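Local coordinates for oxidoreductase, NAD-binding/iron-sulfur cluster-binding protein (Nitratireductor pacificus pht-3B, PDB 6ZXU) that probably removes halogen from organohalide substrates reductively, using a bound cobalamin and two iron-sulfur clusters, at residues E70-G75 with R165-A170; G75-Y80 with A460-A465. One frame throughout, in Å; residues are numbered along the deposited sequence.

Interaction 1 of 2, residues E70-G75 with R165-A170; sequences EDSLLG and RGTNAA
Ser72 and Thr167 meet methyl to hydroxymethyl. Thr167 CG2 comes up against Ser72 OG at 3.7 Å, and Ser72 CB lies almost as near, so the methyl rests on the whole short side chain and not on its oxygen alone. In the threonine, OG1 sits between the backbone N and the carbonyl carbon (chi1 68°), which leaves CG2 anti to the carbonyl carbon; this presents the methyl to residues 70-75 and lets OG1 bond with the carbonyl of Ile164 at the end of helix 161-164 and with the hydroxyl of Tyr389. The same methyl also reaches the start of helix 74-85, with Thr167 CG2 3.9 Å from Leu74 N and 4.2 Å from Leu74 CB. Ser72 OG serves the backbone on its own side: it accepts from Leu74 N at 3.2 Å, a nearly straight bond with an N-H...O angle of 161°, and it also bonds to the carbonyl of Ser69. Two bonds thus fix the hydroxyl while a methyl packs beside it. An alanine in place of Ser72 would probably leave Leu74 N without its capping acceptor and the Ser69 carbonyl without this partner, with a small gap beside the threonine methyl.

Further along, Leu74 carries its CG anti to the backbone N; the end of the side chain comes nearer, and CD1, one of its two methyls, meets Ala170 CB, in the first turn of helix 168-190, at 3.4 Å, tighter than usual for two carbons. Leu73 crosses Thr167 at about a right angle, its CD2 4.1 Å from Thr167 OG1, and its backbone is hydrogen-bonded to that of Trp163. The arrangement is that of an ST turn capping the entry to helix 74-85, packed against the junction between helices 161-164 and 168-190.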
loop_
_atom_site.group_PDB
_atom_site.type_symbol
_atom_site.label_atom_id
_atom_site.label_comp_id
_atom_site.label_asym_id
_atom_site.label_seq_id
_atom_site.Cartn_x
_atom_site.Cartn_y
_atom_site.Cartn_z
ATOM N N GLU A 70 29.057 2.040 8.873
ATOM C CA GLU A 70 28.343 3.251 9.378
ATOM C C GLU A 70 27.676 4.077 8.217
ATOM O O GLU A 70 26.701 4.795 8.417
ATOM N N ASP A 71 28.168 3.934 7.006
ATOM C CA ASP A 71 27.419 4.369 5.787
ATOM C C ASP A 71 26.062 3.701 5.556
ATOM O O ASP A 71 25.381 4.045 4.500
ATOM C CB ASP A 71 28.149 4.070 4.437
ATOM C CG ASP A 71 29.394 4.923 4.209
ATOM O OD1 ASP A 71 29.611 6.026 4.872
ATOM O OD2 ASP A 71 30.102 4.442 3.285
ATOM N N SER A 72 25.746 2.706 6.410
ATOM C CA SER A 72 24.608 1.898 6.108
ATOM C C SER A 72 23.377 2.354 6.824
ATOM O O SER A 72 23.336 3.033 7.831
ATOM C CB SER A 72 24.838 0.388 6.344
ATOM O OG SER A 72 24.619 0.075 7.694
ATOM N N LEU A 73 22.297 1.875 6.268
ATOM C CA LEU A 73 20.948 2.007 6.750
ATOM C C LEU A 73 20.619 1.318 8.109
ATOM O O LEU A 73 19.539 1.442 8.644
ATOM C CB LEU A 73 20.228 1.261 5.641
ATOM C CG LEU A 73 18.834 0.988 5.356
ATOM C CD1 LEU A 73 19.025 0.665 3.909
ATOM C CD2 LEU A 73 18.449 -0.216 6.142
ATOM N N LEU A 74 21.574 0.573 8.649
ATOM C CA LEU A 74 21.306 -0.330 9.763
ATOM C C LEU A 74 20.640 0.327 10.996
ATOM O O LEU A 74 19.650 -0.187 11.540
ATOM C CB LEU A 74 22.612 -1.024 10.146
ATOM C CG LEU A 74 22.480 -2.055 11.235
ATOM C CD1 LEU A 74 21.595 -3.215 10.772
ATOM C CD2 LEU A 74 23.846 -2.598 11.629
ATOM N N GLY A 75 21.122 1.497 11.391
ATOM C CA GLY A 75 20.594 2.202 12.546
ATOM C C GLY A 75 19.160 2.608 12.393
ATOM O O GLY A 75 18.363 2.589 13.328
ATOM N N ARG A 165 24.308 -3.206 1.998
ATOM C CA ARG A 165 25.093 -4.416 2.338
ATOM C C ARG A 165 25.189 -4.675 3.825
ATOM O O ARG A 165 25.437 -3.749 4.586
ATOM C CB ARG A 165 26.501 -4.326 1.735
ATOM C CG ARG A 165 27.176 -5.696 1.659
ATOM C CD ARG A 165 27.954 -5.834 0.354
ATOM N NE ARG A 165 27.068 -5.931 -0.843
ATOM C CZ ARG A 165 27.441 -5.660 -2.114
ATOM N NH1 ARG A 165 28.713 -5.277 -2.413
ATOM N NH2 ARG A 165 26.516 -5.758 -3.103
ATOM N N GLY A 166 24.870 -5.894 4.233
ATOM C CA GLY A 166 24.891 -6.242 5.614
ATOM C C GLY A 166 23.673 -5.845 6.442
ATOM O O GLY A 166 23.665 -6.075 7.640
ATOM N N THR A 167 22.636 -5.258 5.837
ATOM C CA THR A 167 21.479 -4.796 6.595
ATOM C C THR A 167 20.225 -5.696 6.426
ATOM O O THR A 167 19.196 -5.386 6.964
ATOM C CB THR A 167 21.061 -3.379 6.157
ATOM O OG1 THR A 167 20.557 -3.435 4.810
ATOM C CG2 THR A 167 22.240 -2.415 6.242
ATOM N N ASN A 168 20.369 -6.822 5.808
ATOM C CA ASN A 168 19.190 -7.568 5.398
ATOM C C ASN A 168 18.460 -8.225 6.532
ATOM O O ASN A 168 17.238 -8.178 6.621
ATOM C CB ASN A 168 19.581 -8.570 4.324
ATOM C CG ASN A 168 18.576 -8.631 3.200
ATOM O OD1 ASN A 168 17.368 -8.445 3.403
ATOM N ND2 ASN A 168 19.051 -8.850 2.030
ATOM N N ALA A 169 19.186 -8.752 7.485
ATOM C CA ALA A 169 18.542 -9.379 8.639
ATOM C C ALA A 169 17.836 -8.393 9.496
ATOM O O ALA A 169 16.742 -8.639 9.970
ATOM C CB ALA A 169 19.574 -10.126 9.463
ATOM N N ALA A 170 18.417 -7.222 9.663
ATOM C CA ALA A 170 17.736 -6.115 10.404
ATOM C C ALA A 170 16.551 -5.493 9.645
ATOM O O ALA A 170 15.508 -5.258 10.197
ATOM C CB ALA A 170 18.744 -5.028 10.745
#

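Interaction 2 of 2, residues G75-Y80 with A460-A465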
loop_
_atom_site.group_PDB
_atom_site.type_symbol
_atom_site.label_atom_id
_atom_site.label_comp_id
_atom_site.label_asym_id
_atom_site.label_seq_id
_atom_site.Cartn_x
_atom_site.Cartn_y
_atom_site.Cartn_z
ATOM N N GLY A 75 21.122 1.497 11.391
ATOM C CA GLY A 75 20.594 2.202 12.546
ATOM C C GLY A 75 19.160 2.608 12.393
ATOM O O GLY A 75 18.363 2.589 13.328
ATOM N N ASP A 76 18.784 2.881 11.179
ATOM C CA ASP A 76 17.415 3.265 10.849
ATOM C C ASP A 76 16.382 2.126 10.872
ATOM O O ASP A 76 15.332 2.267 11.472
ATOM C CB ASP A 76 17.452 3.974 9.469
ATOM C CG ASP A 76 18.438 5.193 9.474
ATOM O OD1 ASP A 76 18.451 5.932 10.564
ATOM O OD2 ASP A 76 19.184 5.380 8.477
ATOM N N VAL A 77 16.676 1.004 10.270
ATOM C CA VAL A 77 15.757 -0.132 10.389
ATOM C C VAL A 77 15.685 -0.626 11.792
ATOM O O VAL A 77 14.644 -1.130 12.195
ATOM C CB VAL A 77 16.030 -1.268 9.389
ATOM C CG1 VAL A 77 15.736 -0.768 7.997
ATOM C CG2 VAL A 77 17.479 -1.766 9.427
ATOM N N GLU A 78 16.802 -0.530 12.528
ATOM C CA GLU A 78 16.806 -0.915 13.971
ATOM C C GLU A 78 15.904 -0.004 14.781
ATOM O O GLU A 78 15.195 -0.440 15.659
ATOM C CB GLU A 78 18.207 -0.895 14.525
ATOM C CG GLU A 78 19.033 -2.080 14.037
ATOM C CD GLU A 78 20.486 -2.048 14.592
ATOM O OE1 GLU A 78 21.059 -3.154 14.947
ATOM O OE2 GLU A 78 21.039 -0.905 14.758
ATOM N N GLU A 79 15.873 1.270 14.461
ATOM C CA GLU A 79 14.999 2.155 15.166
ATOM C C GLU A 79 13.540 1.865 14.924
ATOM O O GLU A 79 12.740 1.927 15.833
ATOM C CB GLU A 79 15.309 3.608 14.776
ATOM C CG GLU A 79 14.450 4.542 15.587
ATOM C CD GLU A 79 14.527 5.993 15.114
ATOM O OE1 GLU A 79 14.921 6.219 13.917
ATOM O OE2 GLU A 79 14.164 6.902 15.950
ATOM N N TYR A 80 13.156 1.552 13.674
ATOM C CA TYR A 80 11.728 1.270 13.415
ATOM C C TYR A 80 11.345 -0.091 14.024
ATOM O O TYR A 80 10.237 -0.262 14.498
ATOM C CB TYR A 80 11.419 1.358 11.893
ATOM C CG TYR A 80 11.248 2.810 11.472
ATOM C CD1 TYR A 80 12.347 3.585 11.166
ATOM C CD2 TYR A 80 10.012 3.378 11.351
ATOM C CE1 TYR A 80 12.233 4.930 10.819
ATOM C CE2 TYR A 80 9.878 4.743 11.020
ATOM C CZ TYR A 80 10.989 5.504 10.806
ATOM O OH TYR A 80 10.889 6.864 10.443
ATOM N N ALA A 460 9.314 5.024 3.778
ATOM C CA ALA A 460 9.746 6.386 3.596
ATOM C C ALA A 460 10.373 6.950 4.869
ATOM O O ALA A 460 11.221 7.803 4.764
ATOM C CB ALA A 460 8.588 7.307 3.141
ATOM N N GLY A 461 9.939 6.511 6.017
ATOM C CA GLY A 461 10.551 6.921 7.277
ATOM C C GLY A 461 11.977 6.480 7.334
ATOM O O GLY A 461 12.861 7.234 7.703
ATOM N N VAL A 462 12.226 5.233 6.951
ATOM C CA VAL A 462 13.589 4.679 6.918
ATOM C C VAL A 462 14.436 5.435 5.904
ATOM O O VAL A 462 15.578 5.808 6.173
ATOM C CB VAL A 462 13.553 3.161 6.615
ATOM C CG1 VAL A 462 14.920 2.694 6.248
ATOM C CG2 VAL A 462 13.107 2.407 7.827
ATOM N N MET A 463 13.905 5.683 4.720
ATOM C CA MET A 463 14.657 6.320 3.650
ATOM C C MET A 463 15.027 7.752 3.994
ATOM O O MET A 463 16.160 8.170 3.765
ATOM C CB MET A 463 13.894 6.250 2.339
ATOM C CG MET A 463 13.889 4.817 1.770
ATOM S SD MET A 463 12.836 4.678 0.324
ATOM C CE MET A 463 13.883 5.404 -0.936
ATOM N N ALA A 464 14.092 8.517 4.483
ATOM C CA ALA A 464 14.348 9.866 4.921
ATOM C C ALA A 464 15.372 9.895 6.058
ATOM O O ALA A 464 16.248 10.765 6.082
ATOM C CB ALA A 464 13.074 10.538 5.330
ATOM N N ALA A 465 15.313 8.933 6.973
ATOM C CA ALA A 465 16.323 8.843 8.075
ATOM C C ALA A 465 17.689 8.594 7.543
ATOM O O ALA A 465 18.674 9.193 8.019
ATOM C CB ALA A 465 15.967 7.768 9.067
HETATM O O HOH W 1 18.979 8.951 10.566
#
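Asp76 and Val462 bring their CA atoms within 5.7 Å of each other where the segments of helices 74-85 and 445-469 run roughly antiparallel, at 142° between their N-to-C directions, with axes 9.2 Å apart at closest approach. Val462 fills the middle of the interface. Its CG1 packs on Val77, meeting Val77 CG1 at 4.0 Å, while CG2 packs chiefly on the Tyr80 ring, 3.6 Å from Tyr80 CD1 and approaching obliquely; the tyrosine and valine side chains slide past one another in opposite directions. Tyr80 has CG anti to its carbonyl carbon (chi1 -80°), which sends the ring across to the neighbouring helix, and its hydroxyl end lands on bare backbone: Tyr80 OH is 3.2 Å from Gly461 CA. The fit depends on glycine, since a beta carbon at that position would fall well inside contact distance of the phenol oxygen.

At the other end of the contact, the carboxylate of Asp76 lies alongside Ala465, with OD1 3.4 Å from Ala465 CB. A water joins the two residues, donating to Asp76 OD1 at 3.1 Å and to Ala465 O at 2.6 Å, and so ties the side chain of one helix to the backbone of the other. Asp76 OD1 also forms a salt bridge with Arg469, at the end of helix 445-469. Met174 of helix 168-190 packs against Val77, Tyr80 and Val462.

The chemistry is therefore divided: a valine and tyrosine seam, with a glycine making room for the ring, is followed by a buried carboxylate. The arginine and water would be expected to stabilise the charged form of Asp76, joining the helices by polar links as well as by packing.

How the interactions relate
Both interactions use helix 74-85, and Gly75 belongs to each. Interaction 1 packs its N-terminal end against the start of helix 168-190; interaction 2, with its centre about 10 Å from that of interaction 1, packs the following turns on helix 445-469. They touch directly, Ala170 CB meeting Val77 CG2 at 3.7 Å. In sequence, helices 168-190 and 445-469 each follow the second strand and precede the third of sheets with the same strand order, consistent with an internal duplication, and helix 74-85 touches both. Interaction 1 lies away from the cofactors. Interaction 2 is nearer: Gly461 lies about 12 Å from the side chain of His486, a cobalamin-binding residue.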